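Local coordinates for protein fatty acyl CoA synthetase FADD13 (FATTY-ACYL-CoA SYNTHETASE) (Mycobacterium tuberculosis, PDB 3R44) that belongs to the AMP-binding enzymes of the ANL clan, which combine a large N-terminal part with a smaller C-terminal domain, at residues Glu362-Ile367 and Phe392-Ile397; Arg70-Met75 and Ser114-Val119. One frame throughout, in Å; residues are numbered along the deposited sequence. Where two conformers were deposited one is given.

Interaction 1. Residues Glu362-Ile367 and Phe392-Ile397; sequences EGEVVI and FRTGDI
The carboxylate of Glu364 meets the guanidinium of Arg393 at that group's edge, with the two planes 77° apart, so the salt bridge is crossed rather than a flat two-bond fork. Arg393 NE reaches Glu364 OE1 at 3.0 Å on the syn side of the oxygen, and Arg393 NH2 adds a weak bond to the same atom. The anti lone pair of Glu364 OE2 takes the amide N of Gly395 at 2.8 Å. Bonds on both oxygens hold the carboxylate's rotation. Glutamate has the length for this: CG lies anti to the backbone N (chi1 -179°) and the chain runs on extended, while Arg393 bends at chi3 (52°) to present NE. Since Arg351 lies close to Arg393, the carboxylate probably also offsets two like charges.

The strands that carry these residues run antiparallel. Ile367 and Phe392 form a hydrogen-bonded pair, with Phe392 N to Ile367 O at 2.8 Å. Val366 faces Arg393 and Glu364 faces Ile397 in non-hydrogen-bonded pairs, between which the register slips by two residues, a beta bulge. Thr394 suits the bulge: its N and, at 2.7 Å, its OG1 both bond to Val365 O, while Thr394 OG1 accepts Asp396 N at 3.0 Å in an ST turn. Gly395 has the positive phi that glycine tolerates. Past it, Val365 N bonds to Asp396 O at 2.8 Å, and Gly363 O receives a CA-H...O contact from Ile397.

Strand 346-351 flanks 364-369 on the side away from 391-394. Tyr315 of strand 310-316 touches Val365 and Thr394 and bonds to Asp396, which also bridges to Arg411. After the corner at Gly395 the chain enters strand 396-400, paired with 406-410, whose Leu406 and Ile408 pack on Val365.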
ATOM      1  N   GLU A 362       0.708   4.079 -24.255  1.00 26.02           N
ATOM      2  CA  GLU A 362      -0.425   3.464 -23.533  1.00 25.02           C
ATOM      3  C   GLU A 362      -0.153   1.976 -23.438  1.00 24.34           C
ATOM      4  O   GLU A 362       0.449   1.407 -24.357  1.00 24.05           O
ATOM      5  CB  GLU A 362      -1.747   3.653 -24.298  1.00 27.37           C
ATOM      6  N   GLY A 363      -0.566   1.364 -22.332  1.00 21.73           N
ATOM      7  CA  GLY A 363      -0.491  -0.095 -22.199  1.00 21.65           C
ATOM      8  C   GLY A 363      -0.495  -0.552 -20.761  1.00 19.53           C
ATOM      9  O   GLY A 363      -0.867   0.196 -19.847  1.00 21.14           O
ATOM     10  N   GLU A 364      -0.089  -1.786 -20.545  1.00 18.43           N
ATOM     11  CA  GLU A 364      -0.058  -2.319 -19.185  1.00 16.64           C
ATOM     12  C   GLU A 364       1.175  -1.753 -18.464  1.00 15.59           C
ATOM     13  O   GLU A 364       2.263  -1.829 -19.013  1.00 14.97           O
ATOM     14  CB  GLU A 364      -0.022  -3.854 -19.214  1.00 18.12           C
ATOM     15  CG  GLU A 364      -0.016  -4.435 -17.815  1.00 17.33           C
ATOM     16  CD  GLU A 364       0.235  -5.956 -17.807  1.00 21.74           C
ATOM     17  OE1 GLU A 364       0.612  -6.521 -18.887  1.00 23.40           O
ATOM     18  OE2 GLU A 364       0.068  -6.579 -16.724  1.00 24.85           O
ATOM     19  N   VAL A 365       1.011  -1.211 -17.251  1.00 14.45           N
ATOM     20  CA  VAL A 365       2.128  -0.673 -16.517  1.00 14.04           C
ATOM     21  C   VAL A 365       3.081  -1.812 -16.149  1.00 13.98           C
ATOM     22  O   VAL A 365       2.651  -2.889 -15.620  1.00 14.93           O
ATOM     23  CB  VAL A 365       1.701   0.113 -15.308  1.00 13.23           C
ATOM     24  CG1 VAL A 365       2.973   0.655 -14.562  1.00 13.28           C
ATOM     25  CG2 VAL A 365       0.740   1.330 -15.737  1.00 14.32           C
ATOM     26  N   VAL A 366       4.361  -1.633 -16.500  1.00 13.29           N
ATOM     27  CA  VAL A 366       5.358  -2.652 -16.127  1.00 12.86           C
ATOM     28  C   VAL A 366       6.509  -1.981 -15.363  1.00 12.60           C
ATOM     29  O   VAL A 366       6.814  -0.798 -15.598  1.00 11.75           O
ATOM     30  CB  VAL A 366       5.866  -3.475 -17.299  1.00 14.31           C
ATOM     31  CG1 VAL A 366       4.788  -4.403 -17.840  1.00 15.20           C
ATOM     32  CG2 VAL A 366       6.449  -2.620 -18.397  1.00 13.91           C
ATOM     33  N   ILE A 367       7.127  -2.722 -14.445  1.00 12.90           N
ATOM     34  CA  ILE A 367       8.183  -2.159 -13.592  1.00 12.49           C
ATOM     35  C   ILE A 367       9.408  -3.054 -13.662  1.00 13.26           C
ATOM     36  O   ILE A 367       9.264  -4.306 -13.577  1.00 13.39           O
ATOM     37  CB  ILE A 367       7.679  -2.067 -12.123  1.00 12.78           C
ATOM     38  CG1 ILE A 367       6.390  -1.202 -12.030  1.00 16.63           C
ATOM     39  CG2 ILE A 367       8.800  -1.559 -11.180  1.00 12.73           C
ATOM     40  CD1 ILE A 367       5.699  -1.118 -10.599  1.00 17.97           C
ATOM     41  N   PHE A 392       8.069  -6.688 -14.371  1.00 16.30           N
ATOM     42  CA  PHE A 392       6.907  -7.136 -13.629  1.00 14.65           C
ATOM     43  C   PHE A 392       5.632  -6.551 -14.253  1.00 13.97           C
ATOM     44  O   PHE A 392       5.531  -5.346 -14.400  1.00 14.03           O
ATOM     45  CB  PHE A 392       6.974  -6.716 -12.157  1.00 12.98           C
ATOM     46  CG  PHE A 392       5.734  -7.028 -11.421  1.00 11.07           C
ATOM     47  CD1 PHE A 392       5.420  -8.339 -11.080  1.00 14.47           C
ATOM     48  CD2 PHE A 392       4.852  -6.037 -11.069  1.00 14.22           C
ATOM     49  CE1 PHE A 392       4.232  -8.636 -10.463  1.00 17.03           C
ATOM     50  CE2 PHE A 392       3.694  -6.328 -10.438  1.00 13.19           C
ATOM     51  CZ  PHE A 392       3.372  -7.624 -10.110  1.00 16.70           C
ATOM     52  N   ARG A 393       4.683  -7.398 -14.614  1.00 13.92           N
ATOM     53  CA  ARG A 393       3.420  -6.940 -15.175  1.00 15.65           C
ATOM     54  C   ARG A 393       2.379  -6.667 -14.098  1.00 15.33           C
ATOM     55  O   ARG A 393       1.910  -7.585 -13.387  1.00 15.99           O
ATOM     56  CB  ARG A 393       2.902  -7.977 -16.140  1.00 16.42           C
ATOM     57  CG  ARG A 393       3.878  -8.204 -17.294  1.00 20.68           C
ATOM     58  CD  ARG A 393       3.483  -9.283 -18.296  1.00 24.22           C
ATOM     59  NE  ARG A 393       2.134  -9.118 -18.817  1.00 23.53           N
ATOM     60  CZ  ARG A 393       1.523  -9.930 -19.670  1.00 29.03           C
ATOM     61  NH1 ARG A 393       2.128 -10.977 -20.192  1.00 29.68           N
ATOM     62  NH2 ARG A 393       0.283  -9.666 -20.024  1.00 29.92           N
ATOM     63  N   THR A 394       1.999  -5.417 -13.959  1.00 15.93           N
ATOM     64  CA  THR A 394       1.145  -5.024 -12.852  1.00 15.61           C
ATOM     65  C   THR A 394      -0.320  -5.432 -13.036  1.00 16.27           C
ATOM     66  O   THR A 394      -1.035  -5.526 -12.039  1.00 19.24           O
ATOM     67  CB  THR A 394       1.177  -3.479 -12.609  1.00 14.60           C
ATOM     68  OG1 THR A 394       0.621  -2.824 -13.768  1.00 16.31           O
ATOM     69  CG2 THR A 394       2.610  -2.961 -12.370  1.00 12.26           C
ATOM     70  N   GLY A 395      -0.787  -5.598 -14.275  1.00 17.17           N
ATOM     71  CA  GLY A 395      -2.186  -5.807 -14.552  1.00 18.18           C
ATOM     72  C   GLY A 395      -2.964  -4.497 -14.579  1.00 18.59           C
ATOM     73  O   GLY A 395      -4.175  -4.486 -14.827  1.00 20.76           O
ATOM     74  N   ASP A 396      -2.266  -3.388 -14.305  1.00 16.87           N
ATOM     75  CA  ASP A 396      -2.899  -2.070 -14.316  1.00 18.11           C
ATOM     76  C   ASP A 396      -2.609  -1.438 -15.671  1.00 18.36           C
ATOM     77  O   ASP A 396      -1.546  -1.671 -16.264  1.00 16.92           O
ATOM     78  CB  ASP A 396      -2.318  -1.191 -13.205  1.00 16.77           C
ATOM     79  CG  ASP A 396      -2.633  -1.684 -11.791  1.00 21.37           C
ATOM     80  OD1 ASP A 396      -3.551  -2.511 -11.544  1.00 22.92           O
ATOM     81  OD2 ASP A 396      -1.900  -1.236 -10.895  1.00 24.08           O
ATOM     82  N   ILE A 397      -3.541  -0.659 -16.208  1.00 19.11           N
ATOM     83  CA  ILE A 397      -3.359  -0.035 -17.492  0.60 19.91           C
ATOM     84  C   ILE A 397      -3.076   1.451 -17.276  1.00 19.36           C
ATOM     85  O   ILE A 397      -3.705   2.102 -16.406  1.00 20.03           O
ATOM     86  CB  ILE A 397      -4.622  -0.172 -18.368  0.60 21.81           C
ATOM     87  CG1 ILE A 397      -5.004  -1.641 -18.554  0.60 22.61           C
ATOM     88  CG2 ILE A 397      -4.443   0.565 -19.732  0.60 24.24           C
ATOM     89  CD1 ILE A 397      -3.877  -2.544 -19.044  0.60 22.22           C
TER

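Interaction 2. Residues Arg70-Met75 and Ser114-Val119; sequences RVALLM and SGSKVV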
ATOM      1  N   ARG A  70       8.616 -18.115   9.550  1.00 15.64           N
ATOM      2  CA  ARG A  70       7.682 -16.991   9.457  1.00 15.41           C
ATOM      3  C   ARG A  70       7.067 -16.678  10.791  1.00 15.39           C
ATOM      4  O   ARG A  70       6.635 -17.590  11.517  1.00 14.19           O
ATOM      5  CB  ARG A  70       6.569 -17.242   8.419  1.00 14.07           C
ATOM      6  CG  ARG A  70       6.932 -16.942   6.948  1.00 14.80           C
ATOM      7  CD  ARG A  70       7.871 -17.969   6.341  1.00 16.02           C
ATOM      8  NE  ARG A  70       7.239 -19.298   6.238  1.00 15.58           N
ATOM      9  CZ  ARG A  70       7.861 -20.475   6.177  1.00 19.43           C
ATOM     10  NH1 ARG A  70       9.177 -20.613   6.355  1.00 17.32           N
ATOM     11  NH2 ARG A  70       7.123 -21.562   6.020  1.00 19.50           N
ATOM     12  N   VAL A  71       7.064 -15.384  11.117  1.00 15.52           N
ATOM     13  CA  VAL A  71       6.457 -14.835  12.356  1.00 15.54           C
ATOM     14  C   VAL A  71       5.349 -13.898  11.874  1.00 14.65           C
ATOM     15  O   VAL A  71       5.632 -12.845  11.236  1.00 14.09           O
ATOM     16  CB  VAL A  71       7.467 -13.957  13.160  1.00 16.52           C
ATOM     17  CG1 VAL A  71       6.782 -13.500  14.481  1.00 17.34           C
ATOM     18  CG2 VAL A  71       8.779 -14.771  13.395  1.00 18.26           C
ATOM     19  N   ALA A  72       4.107 -14.268  12.131  1.00 14.94           N
ATOM     20  CA  ALA A  72       2.986 -13.402  11.753  1.00 13.92           C
ATOM     21  C   ALA A  72       2.807 -12.313  12.808  1.00 15.12           C
ATOM     22  O   ALA A  72       2.923 -12.558  14.013  1.00 18.22           O
ATOM     23  CB  ALA A  72       1.672 -14.222  11.586  1.00 14.58           C
ATOM     24  N   LEU A  73       2.444 -11.128  12.336  1.00 14.94           N
ATOM     25  CA  LEU A  73       2.255  -9.943  13.183  1.00 16.59           C
ATOM     26  C   LEU A  73       0.864  -9.420  12.953  1.00 16.62           C
ATOM     27  O   LEU A  73       0.551  -8.951  11.852  1.00 19.14           O
ATOM     28  CB  LEU A  73       3.308  -8.868  12.893  1.00 16.10           C
ATOM     29  CG  LEU A  73       4.777  -9.273  13.068  1.00 18.47           C
ATOM     30  CD1 LEU A  73       5.684  -8.121  12.550  1.00 18.41           C
ATOM     31  CD2 LEU A  73       5.070  -9.646  14.496  1.00 17.78           C
ATOM     32  N   LEU A  74       0.020  -9.542  13.970  1.00 16.23           N
ATOM     33  CA  LEU A  74      -1.381  -9.076  13.892  1.00 17.77           C
ATOM     34  C   LEU A  74      -1.674  -8.126  15.053  1.00 18.35           C
ATOM     35  O   LEU A  74      -2.171  -8.539  16.113  1.00 18.55           O
ATOM     36  CB  LEU A  74      -2.308 -10.310  13.934  1.00 17.95           C
ATOM     37  CG  LEU A  74      -3.806 -10.178  13.695  1.00 18.76           C
ATOM     38  CD1 LEU A  74      -4.089  -9.590  12.261  1.00 17.24           C
ATOM     39  CD2 LEU A  74      -4.595 -11.489  13.931  1.00 20.85           C
ATOM     40  N   MET A  75      -1.282  -6.871  14.886  1.00 18.23           N
ATOM     41  CA  MET A  75      -1.264  -5.965  16.002  1.00 20.15           C
ATOM     42  C   MET A  75      -1.344  -4.506  15.564  1.00 18.88           C
ATOM     43  O   MET A  75      -1.103  -4.165  14.404  1.00 17.30           O
ATOM     44  CB  MET A  75      -0.001  -6.171  16.851  1.00 22.07           C
ATOM     45  CG  MET A  75       1.268  -5.910  16.088  1.00 24.88           C
ATOM     46  SD  MET A  75       2.748  -6.616  16.913  1.00 32.76           S
ATOM     47  CE  MET A  75       2.640  -8.268  16.336  1.00 37.42           C
ATOM     48  N   SER A 114       1.197 -19.072   4.588  1.00 16.19           N
ATOM     49  CA  SER A 114       2.524 -18.626   4.922  1.00 15.73           C
ATOM     50  C   SER A 114       3.302 -19.650   5.707  1.00 17.06           C
ATOM     51  O   SER A 114       4.528 -19.542   5.786  1.00 17.71           O
ATOM     52  CB  SER A 114       2.506 -17.332   5.714  1.00 15.44           C
ATOM     53  OG  SER A 114       1.823 -17.484   6.944  1.00 14.74           O
ATOM     54  N   GLY A 115       2.595 -20.581   6.334  1.00 18.50           N
ATOM     55  CA  GLY A 115       3.197 -21.587   7.204  1.00 18.95           C
ATOM     56  C   GLY A 115       3.862 -20.919   8.394  1.00 19.44           C
ATOM     57  O   GLY A 115       4.956 -21.380   8.869  1.00 17.65           O
ATOM     58  N   SER A 116       3.228 -19.837   8.867  1.00 17.77           N
ATOM     59  CA  SER A 116       3.715 -19.108  10.034  1.00 18.60           C
ATOM     60  C   SER A 116       3.861 -20.059  11.199  1.00 19.60           C
ATOM     61  O   SER A 116       2.972 -20.888  11.483  1.00 20.20           O
ATOM     62  CB  SER A 116       2.799 -17.975  10.492  1.00 17.25           C
ATOM     63  OG  SER A 116       2.824 -16.940   9.513  1.00 19.33           O
ATOM     64  N   LYS A 117       4.967 -19.889  11.901  1.00 19.96           N
ATOM     65  CA  LYS A 117       5.282 -20.697  13.072  1.00 21.24           C
ATOM     66  C   LYS A 117       4.824 -20.046  14.367  1.00 20.85           C
ATOM     67  O   LYS A 117       4.433 -20.701  15.303  1.00 21.25           O
ATOM     68  CB  LYS A 117       6.794 -20.896  13.080  1.00 22.01           C
ATOM     69  CG  LYS A 117       7.359 -21.806  14.121  1.00 28.40           C
ATOM     70  CD  LYS A 117       8.833 -22.139  13.750  1.00 31.26           C
ATOM     71  CE  LYS A 117       9.476 -23.026  14.816  1.00 35.17           C
ATOM     72  NZ  LYS A 117       8.695 -24.276  15.069  1.00 38.03           N
ATOM     73  N   VAL A 118       4.919 -18.718  14.430  1.00 20.23           N
ATOM     74  CA  VAL A 118       4.611 -17.964  15.623  1.00 20.45           C
ATOM     75  C   VAL A 118       3.663 -16.885  15.203  1.00 19.76           C
ATOM     76  O   VAL A 118       3.851 -16.302  14.139  1.00 19.24           O
ATOM     77  CB  VAL A 118       5.910 -17.350  16.219  1.00 21.36           C
ATOM     78  CG1 VAL A 118       5.617 -16.294  17.290  1.00 24.01           C
ATOM     79  CG2 VAL A 118       6.814 -18.496  16.794  1.00 22.40           C
ATOM     80  N   VAL A 119       2.653 -16.638  16.013  1.00 20.14           N
ATOM     81  CA  VAL A 119       1.705 -15.561  15.760  1.00 19.01           C
ATOM     82  C   VAL A 119       1.732 -14.611  16.941  1.00 18.97           C
ATOM     83  O   VAL A 119       1.499 -15.031  18.078  1.00 19.77           O
ATOM     84  CB  VAL A 119       0.293 -16.104  15.527  1.00 18.21           C
ATOM     85  CG1 VAL A 119      -0.709 -14.946  15.367  1.00 20.37           C
ATOM     86  CG2 VAL A 119       0.345 -17.054  14.258  1.00 19.23           C
TER
HETATM   87  O   HOH W   1       7.617 -20.788   9.548  1.00  4.03           O
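Val71 and Ala72 pair in parallel with Val118 and Val119, joining the two inner strands of a four-stranded parallel sheet just where helix 104-114 ends and strand 118-121 begins. Two backbone bonds set the register: Arg70 O accepts Lys117 N at 2.9 Å, and Ala72 N reaches Val118 O, also at 2.9 Å. Val71 and Val118 lie side by side, pointing the same way, with their CG1 atoms 4.1 Å apart. Toward the other side of the sheet, the small methyl of Ala72 touches both Val119 CG2 and Ser116 OG.

Arg70 ties the strand to the helix end. Its chain bends at chi2 (73°) and again at chi3, folding back so that NE points almost straight along the carbonyl of Ser114, at 2.8 Å from Ser114 O and in the guanidinium plane; NH2 adds a weak bond to that oxygen. Carbonyls at a helix C-terminus would be expected to favour such a positive group. Gly115 is the C-prime residue of a Schellman motif, and its positive phi is easy for glycine. A water accepts from Arg70 N and donates to Gly115 O at 2.8 Å, lying 3.4 Å above one face of the Arg70 guanidinium. Ser116 OG donates to Ser114 OG, bracing the turn.

Strand 94-97 borders 70-74 opposite 118-121, so helix 104-114 crosses strand 70-74 in a beta-alpha-beta crossover. Its Leu111 packs on Ala72, Ser116 and Val119, its Val107 on Leu74, while helix 79-91 meets Leu73 and Met75 through Phe81 and Leu84.

In the fold
Interaction 2 closes in the chain before interaction 1 opens, and the two do not touch: their centres are 31 Å apart and their nearest atoms about 18 Å. They belong to different sheets, one wholly parallel and fed by crossover helices, the other antiparallel and interrupted by a beta bulge, with the chain turning a corner at Gly395. The chain between strands 364-369 and 391-394 approaches both, since Leu372 packs on Phe392 of interaction 1 and Trp377 on Arg70 of interaction 2. The bound histidine is lined by Met15, Lys16, Asn17, Ile18, Gly169, His192, Glu193 and His196. Each contact joins neighbouring strands, and neither supplies a residue to that pocket.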